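Local coordinates for protein ethylbenzene dehydrogenase alpha-subunit (Aromatoleum aromaticum, PDB 2IVF) that belongs to the molybdopterin oxidoreductase family and, as one of three subunits, holds a molybdenum atom, two pterin dinucleotide ligands and an iron-sulfur cluster, at residues His82-Cys86 / His192-Gly196; Gln89-Lys93 / Pro669-Phe673; Gly126-Gly130 / Arg851-His855. All blocks are in the same frame, centred on the assembly; numbering follows the deposited sequence.

Interaction 1 of 3, residues His82-Cys86 / His192-Gly196; sequences HLNIC and HVHAG. With MD1 (phosphoric acid 4-(2-amino-4-oxo-3,4,5,6,-tetrahydro-pteridin-6-yl)-2-hydroxy-3,4-dimercapto-but-3-en-yl ester guanylate ester), chain N; SF4 (iron/sulfur cluster), chain K; ACT (acetate ion), chain E.
In this molybdopterin oxidoreductase fold, a loop with two ligands of the iron-sulfur cluster (82-86) packs on a type I beta turn, Val193 to Gly196. Both segments are irregular; Asn84 and His194 come nearest, 3.8 Å between CA atoms. Cys86 N to Asn84 O, 2.9 Å, closes an inverse gamma turn centred on Ile85 (phi/psi -82/80); Gly196 N to Val193 O, 2.7 Å, closes the beta turn, and Gly196 occupies the N-cap position of helix 197-210.

His194 (chi1 m) links the two segments to MD1. His194 ND1 accepts Ile85 N at 3.0 Å and 171°, so NE2 can donate to MD1 O1B at 2.8 Å. Ile85 (m, m) brings CG1 within 3.8 Å of Val193 CB and 3.6 Å of His192 ND1. His192, its chi1 off-well at -142°, accepts Val193 N on ND1 at 2.9 Å and sends NE2 to an acetate O at 2.7 Å. Leu83 (m, m) lays CB 3.9 Å from Gly196 CA; at phi/psi 121/149 a CB there would jam against Ala195 O.

Two side chains of 82-86 leave the contact for the cluster: His82 (chi1 m) binds FE3 through ND1 at 2.1 Å, and Cys86 (chi1 p) places SG 2.3 Å from FE4.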
loop_
_atom_site.group_PDB
_atom_site.type_symbol
_atom_site.label_atom_id
_atom_site.label_comp_id
_atom_site.label_asym_id
_atom_site.label_seq_id
_atom_site.Cartn_x
_atom_site.Cartn_y
_atom_site.Cartn_z
ATOM N N HIS A 82 1.680 -13.042 3.658
ATOM C CA HIS A 82 1.603 -12.756 2.216
ATOM C C HIS A 82 2.997 -12.872 1.581
ATOM O O HIS A 82 3.963 -12.424 2.159
ATOM C CB HIS A 82 0.950 -11.377 2.076
ATOM C CG HIS A 82 -0.176 -11.175 3.052
ATOM N ND1 HIS A 82 -0.094 -10.348 4.162
ATOM C CD2 HIS A 82 -1.358 -11.824 3.162
ATOM C CE1 HIS A 82 -1.194 -10.470 4.884
ATOM N NE2 HIS A 82 -1.992 -11.339 4.283
ATOM N N LEU A 83 3.098 -13.525 0.421
ATOM C CA LEU A 83 4.398 -13.816 -0.164
ATOM C C LEU A 83 4.818 -12.756 -1.176
ATOM O O LEU A 83 5.981 -12.697 -1.532
ATOM C CB LEU A 83 4.390 -15.207 -0.777
ATOM C CG LEU A 83 4.243 -16.361 0.232
ATOM C CD1 LEU A 83 4.970 -16.133 1.562
ATOM C CD2 LEU A 83 2.786 -16.615 0.514
ATOM N N ASN A 84 3.873 -11.900 -1.575
ATOM C CA ASN A 84 4.154 -10.689 -2.346
ATOM C C ASN A 84 5.316 -9.964 -1.745
ATOM O O ASN A 84 5.451 -9.891 -0.569
ATOM C CB ASN A 84 2.913 -9.777 -2.573
ATOM C CG ASN A 84 2.175 -9.349 -1.314
ATOM O OD1 ASN A 84 0.948 -9.079 -1.367
ATOM N ND2 ASN A 84 2.886 -9.259 -0.170
ATOM N N ILE A 85 6.232 -9.513 -2.586
ATOM C CA ILE A 85 7.398 -8.840 -2.056
ATOM C C ILE A 85 7.121 -7.371 -1.740
ATOM O O ILE A 85 7.433 -6.461 -2.494
ATOM C CB ILE A 85 8.661 -9.048 -2.936
ATOM C CG1 ILE A 85 8.983 -10.545 -3.039
ATOM C CG2 ILE A 85 9.849 -8.310 -2.314
ATOM C CD1 ILE A 85 9.149 -11.285 -1.628
ATOM N N CYS A 86 6.485 -7.139 -0.592
ATOM C CA CYS A 86 6.721 -5.904 0.112
ATOM C C CYS A 86 8.184 -5.927 0.499
ATOM O O CYS A 86 8.762 -7.001 0.640
ATOM C CB CYS A 86 5.797 -5.792 1.326
ATOM S SG CYS A 86 5.556 -7.404 2.187
ATOM N N HIS A 192 9.995 -12.836 -9.888
ATOM C CA HIS A 192 10.120 -12.362 -8.528
ATOM C C HIS A 192 9.655 -13.448 -7.566
ATOM O O HIS A 192 9.458 -14.589 -7.982
ATOM C CB HIS A 192 9.373 -11.031 -8.336
ATOM C CG HIS A 192 10.088 -10.078 -7.437
ATOM N ND1 HIS A 192 10.654 -10.476 -6.242
ATOM C CD2 HIS A 192 10.293 -8.734 -7.524
ATOM C CE1 HIS A 192 11.233 -9.433 -5.666
ATOM N NE2 HIS A 192 11.013 -8.362 -6.410
ATOM N N VAL A 193 9.536 -13.137 -6.285
ATOM C CA VAL A 193 9.281 -14.128 -5.272
ATOM C C VAL A 193 7.823 -14.036 -4.810
ATOM O O VAL A 193 7.433 -14.698 -3.850
ATOM C CB VAL A 193 10.301 -14.001 -4.104
ATOM C CG1 VAL A 193 10.217 -15.198 -3.124
ATOM C CG2 VAL A 193 11.708 -13.876 -4.689
ATOM N N HIS A 194 7.008 -13.257 -5.511
ATOM C CA HIS A 194 5.672 -12.962 -4.996
ATOM C C HIS A 194 4.845 -14.218 -4.826
ATOM O O HIS A 194 3.950 -14.252 -3.997
ATOM C CB HIS A 194 4.886 -12.065 -5.922
ATOM C CG HIS A 194 5.649 -10.895 -6.422
ATOM N ND1 HIS A 194 6.202 -9.955 -5.581
ATOM C CD2 HIS A 194 5.949 -10.509 -7.680
ATOM C CE1 HIS A 194 6.822 -9.040 -6.308
ATOM N NE2 HIS A 194 6.666 -9.342 -7.589
ATOM N N ALA A 195 5.072 -15.196 -5.700
ATOM C CA ALA A 195 4.306 -16.444 -5.733
ATOM C C ALA A 195 4.760 -17.331 -4.596
ATOM O O ALA A 195 4.155 -18.363 -4.351
ATOM C CB ALA A 195 4.532 -17.166 -7.068
ATOM N N GLY A 196 5.869 -16.947 -3.961
ATOM C CA GLY A 196 6.442 -17.712 -2.868
ATOM C C GLY A 196 7.868 -18.141 -3.164
ATOM O O GLY A 196 8.239 -18.334 -4.305
HETATM P PB MD1 N . 6.534 -7.601 -11.038
HETATM O O3B MD1 N . 5.145 -7.276 -10.355
HETATM O O1B MD1 N . 7.206 -8.622 -10.193
HETATM O O2B MD1 N . 6.437 -7.722 -12.510
HETATM O O3A MD1 N . 7.309 -6.236 -10.807
HETATM C C10 MD1 N . 8.111 -5.978 -9.634
HETATM C C11 MD1 N . 8.493 -4.513 -9.767
HETATM O O11 MD1 N . 7.281 -3.798 -9.348
HETATM C C12 MD1 N . 9.602 -4.172 -8.807
HETATM S S12 MD1 N . 10.002 -5.189 -7.491
HETATM C C13 MD1 N . 10.294 -2.992 -8.911
HETATM S S13 MD1 N . 11.506 -2.557 -7.819
HETATM C C14 MD1 N . 10.056 -2.019 -10.002
HETATM N N15 MD1 N . 9.628 -0.705 -9.662
HETATM C C16 MD1 N . 9.267 0.199 -10.627
HETATM C C15 MD1 N . 8.983 1.488 -10.215
HETATM O O14 MD1 N . 9.062 1.825 -9.003
HETATM N N17 MD1 N . 8.552 2.318 -11.198
HETATM C C17 MD1 N . 8.482 1.911 -12.531
HETATM N N16 MD1 N . 8.073 2.816 -13.409
HETATM N N18 MD1 N . 8.812 0.662 -12.900
HETATM C C20 MD1 N . 9.205 -0.181 -11.969
HETATM N N8 MD1 N . 9.591 -1.429 -12.342
HETATM C C7 MD1 N . 9.969 -2.479 -11.436
HETATM P PA MD1 N . 3.618 -7.554 -10.782
HETATM O O1A MD1 N . 2.854 -7.547 -9.497
HETATM O O2A MD1 N . 3.242 -6.546 -11.798
HETATM O "O5'" MD1 N . 3.585 -8.989 -11.439
HETATM C "C5'" MD1 N . 3.761 -10.091 -10.557
HETATM C "C4'" MD1 N . 2.695 -11.082 -10.785
HETATM O "O4'" MD1 N . 2.889 -12.029 -9.742
HETATM C "C1'" MD1 N . 1.584 -12.551 -9.490
HETATM N N9 MD1 N . 1.444 -13.237 -8.198
HETATM C C4 MD1 N . 1.382 -14.556 -8.082
HETATM N N3 MD1 N . 1.455 -15.511 -9.039
HETATM C C2 MD1 N . 1.384 -16.800 -8.704
HETATM N N2 MD1 N . 1.472 -17.767 -9.656
HETATM N N1 MD1 N . 1.153 -17.116 -7.380
HETATM C C6 MD1 N . 1.067 -16.198 -6.361
HETATM O O6 MD1 N . 0.931 -16.593 -5.203
HETATM C C5 MD1 N . 1.196 -14.848 -6.721
HETATM N N7 MD1 N . 1.146 -13.694 -6.063
HETATM C C8 MD1 N . 1.309 -12.727 -6.971
HETATM C "C2'" MD1 N . 0.669 -11.331 -9.518
HETATM O "O2'" MD1 N . -0.712 -11.647 -9.819
HETATM C "C3'" MD1 N . 1.334 -10.414 -10.555
HETATM O "O3'" MD1 N . 0.590 -10.371 -11.802
HETATM FE FE1 SF4 K . 1.354 -6.072 4.126
HETATM FE FE2 SF4 K . 2.821 -7.422 5.970
HETATM FE FE3 SF4 K . 1.394 -8.790 4.183
HETATM FE FE4 SF4 K . 3.614 -7.395 3.374
HETATM S S1 SF4 K . 3.596 -9.236 4.690
HETATM S S2 SF4 K . 1.499 -7.459 2.343
HETATM S S3 SF4 K . 3.500 -5.628 4.822
HETATM S S4 SF4 K . 0.535 -7.422 5.826
HETATM C C ACT E . 12.672 -6.261 -4.427
HETATM O O ACT E . 11.970 -6.077 -5.409
HETATM O OXT ACT E . 12.680 -5.267 -3.645
HETATM C CH3 ACT E . 13.431 -7.529 -4.242
#

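Interaction 2 of 3, residues Gln89-Lys93 / Pro669-Phe673; sequences QGSCK and PFFTF. With SF4 (iron/sulfur cluster), chain K.
This is a buried loop-on-strand contact, in which the cluster-binding loop 89-93, between strands 76-80 and 94-99, rests against the start of strand 670-676, the middle strand of a three-stranded antiparallel sheet. The loop has no regular structure, whereas residues 670-673 are extended. Ser91 lies nearest Thr672, with 5.7 Å between CA atoms.

Ser91 takes left-handed helical backbone angles (48/43), and its carbonyl faces the strand. There Thr672 (chi1 m) donates OG1 to Ser91 O at 2.7 Å, the hydrogen bond that ties the segments together. Thr672 CG2 packs on Lys93, 3.7 Å from Lys93 CA and 3.8 Å from Lys93 CB. Phe670, with chi1 off-well at 27°, swings its ring back to the loop: CD1 is 3.8 Å from Ser91 CB, CE1 is 3.6 Å from Gly90 O, and Ser91 O sits at the ring edge near its plane. Lys93 (t, t, p, t) carries its amine away to Glu765 O and Gln111 OE1, with a cation-pi contact to Trp79.

Within the loop, Ser91 N makes a weak bond to Gln89 OE1 at 2.9 Å. Gly90 packs CA 4.0 Å from S3 of the SF4 group, and any CB would clash with that sulfur. Cys92 (chi1 m) points away from the strand and binds FE2 through SG at 2.2 Å. This is the N-terminal [4Fe-4S]-binding loop of the molybdopterin oxidoreductase family, in which Cys92 is one of the cluster ligands, with a beta strand behind it.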
loop_
_atom_site.group_PDB
_atom_site.type_symbol
_atom_site.label_atom_id
_atom_site.label_comp_id
_atom_site.label_asym_id
_atom_site.label_seq_id
_atom_site.Cartn_x
_atom_site.Cartn_y
_atom_site.Cartn_z
ATOM N N GLN A 89 10.512 -6.998 3.433
ATOM C CA GLN A 89 9.333 -7.878 3.454
ATOM C C GLN A 89 8.702 -7.806 4.822
ATOM O O GLN A 89 9.393 -7.948 5.805
ATOM C CB GLN A 89 9.716 -9.303 3.073
ATOM C CG GLN A 89 8.728 -9.977 2.139
ATOM C CD GLN A 89 7.570 -10.589 2.874
ATOM O OE1 GLN A 89 7.682 -10.917 4.054
ATOM N NE2 GLN A 89 6.423 -10.740 2.180
ATOM N N GLY A 90 7.394 -7.560 4.915
ATOM C CA GLY A 90 6.838 -7.285 6.233
ATOM C C GLY A 90 6.881 -8.503 7.142
ATOM O O GLY A 90 7.032 -8.373 8.368
ATOM N N SER A 91 6.737 -9.686 6.545
ATOM C CA SER A 91 6.732 -10.966 7.248
ATOM C C SER A 91 5.808 -10.893 8.423
ATOM O O SER A 91 6.117 -11.378 9.526
ATOM C CB SER A 91 8.120 -11.430 7.764
ATOM O OG SER A 91 8.926 -11.738 6.685
ATOM N N CYS A 92 4.660 -10.295 8.160
ATOM C CA CYS A 92 3.659 -10.080 9.169
ATOM C C CYS A 92 2.854 -11.314 9.409
ATOM O O CYS A 92 2.279 -11.832 8.465
ATOM C CB CYS A 92 2.721 -8.991 8.678
ATOM S SG CYS A 92 3.513 -7.527 8.079
ATOM N N LYS A 93 2.800 -11.772 10.664
ATOM C CA LYS A 93 2.060 -12.945 11.050
ATOM C C LYS A 93 0.595 -12.580 11.303
ATOM O O LYS A 93 0.309 -11.682 12.118
ATOM C CB LYS A 93 2.645 -13.551 12.304
ATOM C CG LYS A 93 2.029 -14.948 12.623
ATOM C CD LYS A 93 2.821 -15.702 13.715
ATOM C CE LYS A 93 2.692 -15.004 15.077
ATOM N NZ LYS A 93 3.056 -15.856 16.252
ATOM N N PRO A 669 13.308 -8.780 10.657
ATOM C CA PRO A 669 14.199 -9.938 10.544
ATOM C C PRO A 669 13.682 -11.251 11.162
ATOM O O PRO A 669 14.337 -11.877 12.021
ATOM C CB PRO A 669 15.458 -9.449 11.230
ATOM C CG PRO A 669 14.934 -8.537 12.325
ATOM C CD PRO A 669 13.656 -7.931 11.836
ATOM N N PHE A 670 12.557 -11.713 10.629
ATOM C CA PHE A 670 11.881 -12.914 11.130
ATOM C C PHE A 670 11.186 -13.563 9.979
ATOM O O PHE A 670 10.599 -12.858 9.112
ATOM C CB PHE A 670 10.843 -12.602 12.252
ATOM C CG PHE A 670 10.245 -11.226 12.187
ATOM C CD1 PHE A 670 9.103 -10.968 11.440
ATOM C CD2 PHE A 670 10.799 -10.189 12.916
ATOM C CE1 PHE A 670 8.569 -9.687 11.373
ATOM C CE2 PHE A 670 10.293 -8.904 12.863
ATOM C CZ PHE A 670 9.141 -8.647 12.114
ATOM N N PHE A 671 11.254 -14.900 9.947
ATOM C CA PHE A 671 10.517 -15.685 8.958
ATOM C C PHE A 671 9.163 -16.030 9.512
ATOM O O PHE A 671 9.020 -16.327 10.706
ATOM C CB PHE A 671 11.228 -17.010 8.724
ATOM C CG PHE A 671 12.401 -16.915 7.839
ATOM C CD1 PHE A 671 13.613 -16.457 8.310
ATOM C CD2 PHE A 671 12.294 -17.280 6.511
ATOM C CE1 PHE A 671 14.723 -16.384 7.472
ATOM C CE2 PHE A 671 13.393 -17.215 5.665
ATOM C CZ PHE A 671 14.606 -16.764 6.162
ATOM N N THR A 672 8.174 -16.068 8.641
ATOM C CA THR A 672 6.774 -16.306 9.100
ATOM C C THR A 672 6.185 -17.409 8.259
ATOM O O THR A 672 6.420 -17.516 7.038
ATOM C CB THR A 672 5.952 -14.997 9.038
ATOM O OG1 THR A 672 6.492 -14.060 9.981
ATOM C CG2 THR A 672 4.463 -15.200 9.346
ATOM N N PHE A 673 5.464 -18.276 8.954
ATOM C CA PHE A 673 4.783 -19.423 8.382
ATOM C C PHE A 673 3.456 -19.065 7.731
ATOM O O PHE A 673 2.668 -18.266 8.252
ATOM C CB PHE A 673 4.543 -20.443 9.491
ATOM C CG PHE A 673 3.778 -21.653 9.066
ATOM C CD1 PHE A 673 4.263 -22.478 8.074
ATOM C CD2 PHE A 673 2.599 -21.983 9.673
ATOM C CE1 PHE A 673 3.548 -23.655 7.681
ATOM C CE2 PHE A 673 1.898 -23.141 9.322
ATOM C CZ PHE A 673 2.379 -23.978 8.320
HETATM FE FE1 SF4 K . 1.354 -6.072 4.126
HETATM FE FE2 SF4 K . 2.821 -7.422 5.970
HETATM FE FE3 SF4 K . 1.394 -8.790 4.183
HETATM FE FE4 SF4 K . 3.614 -7.395 3.374
HETATM S S1 SF4 K . 3.596 -9.236 4.690
HETATM S S2 SF4 K . 1.499 -7.459 2.343
HETATM S S3 SF4 K . 3.500 -5.628 4.822
HETATM S S4 SF4 K . 0.535 -7.422 5.826
#

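Interaction 3 of 3, residues Gly126-Gly130 / Arg851-His855; sequences GCQKG and RVSIH. With MGD (2-amino-5,6-dimercapto-7-methyl-3,7,8a,9-tetrahydro-8-oxa-1,3,9,10-tetraaza-anthracen-4-one guanosine dinucleotide), chain M; SF4 (iron/sulfur cluster), chain K.
A buried lysine amine stands between an iron-sulfur cluster and a pterin: Lys129 NZ is 5.7 Å from SF4 FE1 and 3.2 Å from MGD N19. Its chain is folded (m, p, p, t), which turns NZ to Arg851 O, a hydrogen bond of 2.7 Å across the segments, and to Gln128 OE1 at 3.0 Å. Gln128 (p, m) also brings NE2 to 2.9 Å from Arg851 O. The aliphatic part of Lys129 packs CD 3.7 Å from Ser853 N and CE 3.6 Å from Ile854 CD1. Lys129 and Ser853 are the nearest pair, 6.2 Å between CA atoms.

Segment 851-855 is a loop following the barrel strand 843-846, in the dinucleotide-binding domain of the double-psi beta-barrel clan, while 126-130 is the last of the cluster-binding loops. A lysine in this place is known from relatives in the family; here its position is consistent with a place on an electron path between cluster and pterin.

The barrel loop reads the pterin with backbone atoms: MGD N18 donates to Ser853 O at 2.8 Å, and His855 N donates to MGD O17 at 2.7 Å. Ser853 OG donates to His855 O at 2.5 Å, bracing that bend, where His855 has phi/psi 50/-131. Ile854 (m, m) wedges between the ligands, CD1 3.4 Å from MGD C19 and CG1 3.8 Å from SF4 S2. Arg851 sends its guanidinium to Glu132 and Asp133 of the beta-subunit as salt bridges. On the cluster side, Cys127 SG binds FE1 at 2.3 Å and accepts Gly130 N at 3.5 Å; Gly130 CA lies 3.7 Å from S4, leaving no room for a CB.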
loop_
_atom_site.group_PDB
_atom_site.type_symbol
_atom_site.label_atom_id
_atom_site.label_comp_id
_atom_site.label_asym_id
_atom_site.label_seq_id
_atom_site.Cartn_x
_atom_site.Cartn_y
_atom_site.Cartn_z
ATOM N N GLY A 126 1.739 -5.563 9.776
ATOM C CA GLY A 126 0.616 -5.557 8.892
ATOM C C GLY A 126 0.486 -4.304 8.038
ATOM O O GLY A 126 1.207 -3.305 8.199
ATOM N N CYS A 127 -0.421 -4.416 7.067
ATOM C CA CYS A 127 -0.786 -3.312 6.216
ATOM C C CYS A 127 -2.178 -3.538 5.669
ATOM O O CYS A 127 -2.817 -4.594 5.941
ATOM C CB CYS A 127 0.187 -3.148 5.111
ATOM S SG CYS A 127 -0.018 -4.272 3.679
ATOM N N GLN A 128 -2.654 -2.571 4.903
ATOM C CA GLN A 128 -4.065 -2.616 4.503
ATOM C C GLN A 128 -4.303 -3.680 3.403
ATOM O O GLN A 128 -5.393 -4.248 3.304
ATOM C CB GLN A 128 -4.579 -1.212 4.098
ATOM C CG GLN A 128 -4.121 -0.724 2.688
ATOM C CD GLN A 128 -2.682 -0.260 2.639
ATOM O OE1 GLN A 128 -1.816 -0.799 3.346
ATOM N NE2 GLN A 128 -2.393 0.690 1.762
ATOM N N LYS A 129 -3.278 -3.971 2.600
ATOM C CA LYS A 129 -3.426 -4.945 1.561
ATOM C C LYS A 129 -3.505 -6.316 2.227
ATOM O O LYS A 129 -4.402 -7.087 1.929
ATOM C CB LYS A 129 -2.261 -4.906 0.611
ATOM C CG LYS A 129 -2.300 -3.752 -0.374
ATOM C CD LYS A 129 -1.751 -2.446 0.224
ATOM C CE LYS A 129 -0.252 -2.518 0.536
ATOM N NZ LYS A 129 0.226 -1.267 1.200
ATOM N N GLY A 130 -2.566 -6.585 3.124
ATOM C CA GLY A 130 -2.526 -7.852 3.884
ATOM C C GLY A 130 -3.767 -8.091 4.711
ATOM O O GLY A 130 -4.295 -9.219 4.782
ATOM N N ARG A 851 1.151 2.725 -2.700
ATOM C CA ARG A 851 0.525 2.534 -1.403
ATOM C C ARG A 851 -0.535 1.447 -1.507
ATOM O O ARG A 851 -0.666 0.605 -0.599
ATOM C CB ARG A 851 -0.185 3.784 -0.967
ATOM C CG ARG A 851 -1.054 3.528 0.225
ATOM C CD ARG A 851 -1.710 4.797 0.715
ATOM N NE ARG A 851 -0.828 5.596 1.501
ATOM C CZ ARG A 851 -0.881 6.908 1.607
ATOM N NH1 ARG A 851 -1.661 7.647 0.823
ATOM N NH2 ARG A 851 -0.012 7.492 2.401
ATOM N N VAL A 852 -1.240 1.420 -2.636
ATOM C CA VAL A 852 -2.571 0.782 -2.678
ATOM C C VAL A 852 -2.528 -0.715 -3.030
ATOM O O VAL A 852 -3.555 -1.395 -3.096
ATOM C CB VAL A 852 -3.499 1.547 -3.639
ATOM C CG1 VAL A 852 -3.649 3.003 -3.169
ATOM C CG2 VAL A 852 -2.931 1.528 -5.094
ATOM N N SER A 853 -1.329 -1.220 -3.248
ATOM C CA SER A 853 -1.115 -2.593 -3.702
ATOM C C SER A 853 0.305 -2.957 -3.413
ATOM O O SER A 853 1.154 -2.066 -3.324
ATOM C CB SER A 853 -1.397 -2.744 -5.197
ATOM O OG SER A 853 -1.158 -4.077 -5.665
ATOM N N ILE A 854 0.563 -4.263 -3.279
ATOM C CA ILE A 854 1.931 -4.791 -3.324
ATOM C C ILE A 854 2.133 -5.185 -4.810
ATOM O O ILE A 854 1.548 -6.161 -5.337
ATOM C CB ILE A 854 2.188 -5.960 -2.356
ATOM C CG1 ILE A 854 1.836 -5.550 -0.917
ATOM C CG2 ILE A 854 3.610 -6.410 -2.420
ATOM C CD1 ILE A 854 2.683 -4.350 -0.342
ATOM N N HIS A 855 2.929 -4.389 -5.514
ATOM C CA HIS A 855 3.027 -4.517 -6.970
ATOM C C HIS A 855 1.626 -4.532 -7.583
ATOM O O HIS A 855 0.822 -3.694 -7.197
ATOM C CB HIS A 855 3.894 -5.723 -7.306
ATOM C CG HIS A 855 5.186 -5.642 -6.611
ATOM N ND1 HIS A 855 6.169 -4.771 -7.006
ATOM C CD2 HIS A 855 5.594 -6.176 -5.441
ATOM C CE1 HIS A 855 7.170 -4.839 -6.146
ATOM N NE2 HIS A 855 6.852 -5.680 -5.187
HETATM P PB MGD M . 10.145 4.156 -4.039
HETATM O O1B MGD M . 8.727 3.778 -3.786
HETATM O O2B MGD M . 10.570 4.116 -5.462
HETATM O O3B MGD M . 11.228 3.349 -3.225
HETATM O O3A MGD M . 10.096 1.380 -2.073
HETATM P PA MGD M . 11.139 2.557 -1.809
HETATM O O1A MGD M . 10.565 3.360 -0.725
HETATM O O2A MGD M . 12.472 2.011 -1.629
HETATM O "O5'" MGD M . 10.416 5.642 -3.487
HETATM C "C5'" MGD M . 9.550 6.710 -3.898
HETATM C "C4'" MGD M . 10.166 8.056 -3.524
HETATM O "O4'" MGD M . 11.321 8.297 -4.315
HETATM C "C3'" MGD M . 9.158 9.053 -4.046
HETATM O "O3'" MGD M . 8.278 9.356 -2.971
HETATM C "C2'" MGD M . 10.037 10.249 -4.436
HETATM O "O2'" MGD M . 9.759 11.361 -3.565
HETATM C "C1'" MGD M . 11.469 9.723 -4.244
HETATM N N9 MGD M . 12.312 10.190 -5.371
HETATM C C8 MGD M . 12.106 10.034 -6.688
HETATM N N7 MGD M . 13.118 10.556 -7.391
HETATM C C5 MGD M . 13.996 11.043 -6.476
HETATM C C6 MGD M . 15.208 11.718 -6.518
HETATM O O6 MGD M . 15.794 12.062 -7.552
HETATM N N1 MGD M . 15.808 12.043 -5.298
HETATM C C2 MGD M . 15.259 11.763 -4.037
HETATM N N2 MGD M . 15.921 12.142 -2.890
HETATM N N3 MGD M . 14.101 11.089 -4.021
HETATM C C4 MGD M . 13.476 10.763 -5.193
HETATM C C10 MGD M . 10.309 0.435 -3.057
HETATM C C11 MGD M . 10.064 -0.932 -2.467
HETATM O O11 MGD M . 8.786 -0.954 -1.980
HETATM C C12 MGD M . 10.336 -2.103 -3.423
HETATM S S12 MGD M . 11.617 -2.042 -4.625
HETATM C C13 MGD M . 9.565 -3.235 -3.338
HETATM S S13 MGD M . 9.891 -4.563 -4.397
HETATM C C14 MGD M . 8.441 -3.319 -2.363
HETATM N N15 MGD M . 7.194 -3.034 -3.128
HETATM C C16 MGD M . 6.070 -2.455 -2.507
HETATM C C17 MGD M . 4.860 -2.310 -3.136
HETATM O O17 MGD M . 4.694 -2.672 -4.326
HETATM N N18 MGD M . 3.808 -1.710 -2.414
HETATM C C19 MGD M . 3.938 -1.294 -1.126
HETATM N N19 MGD M . 2.868 -0.729 -0.532
HETATM N N20 MGD M . 5.147 -1.419 -0.558
HETATM C C21 MGD M . 6.173 -2.004 -1.196
HETATM N N22 MGD M . 7.411 -2.131 -0.573
HETATM C C23 MGD M . 8.645 -2.203 -1.300
HETATM FE FE1 SF4 K . 1.354 -6.072 4.126
HETATM FE FE2 SF4 K . 2.821 -7.422 5.970
HETATM FE FE3 SF4 K . 1.394 -8.790 4.183
HETATM FE FE4 SF4 K . 3.614 -7.395 3.374
HETATM S S1 SF4 K . 3.596 -9.236 4.690
HETATM S S2 SF4 K . 1.499 -7.459 2.343
HETATM S S3 SF4 K . 3.500 -5.628 4.822
HETATM S S4 SF4 K . 0.535 -7.422 5.826
#

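How the interactions relate
All three contacts converge on one SF4 group, each supplying part of its coordination: interaction 1 holds FE3 and FE4, interaction 2 FE2 and interaction 3 FE1. Their centres lie 12 Å (1-2), 12 Å (1-3) and 15 Å (2-3) apart. Gln89 NE2 joins interactions 2 and 1, 3.0 Å from both His82 O and Asn84 O. Between interactions 1 and 3, His855 NE2 sits 2.9 Å from Ile85 O, and Asn84 CB packs 3.4 Å from Ile854 CG2. Interactions 1 and 3 go on to the pterins MD1 and MGD; the His192 side chain is about 4 Å from the molybdenum. Interaction 2 lies on the cluster's side facing away from the pterins.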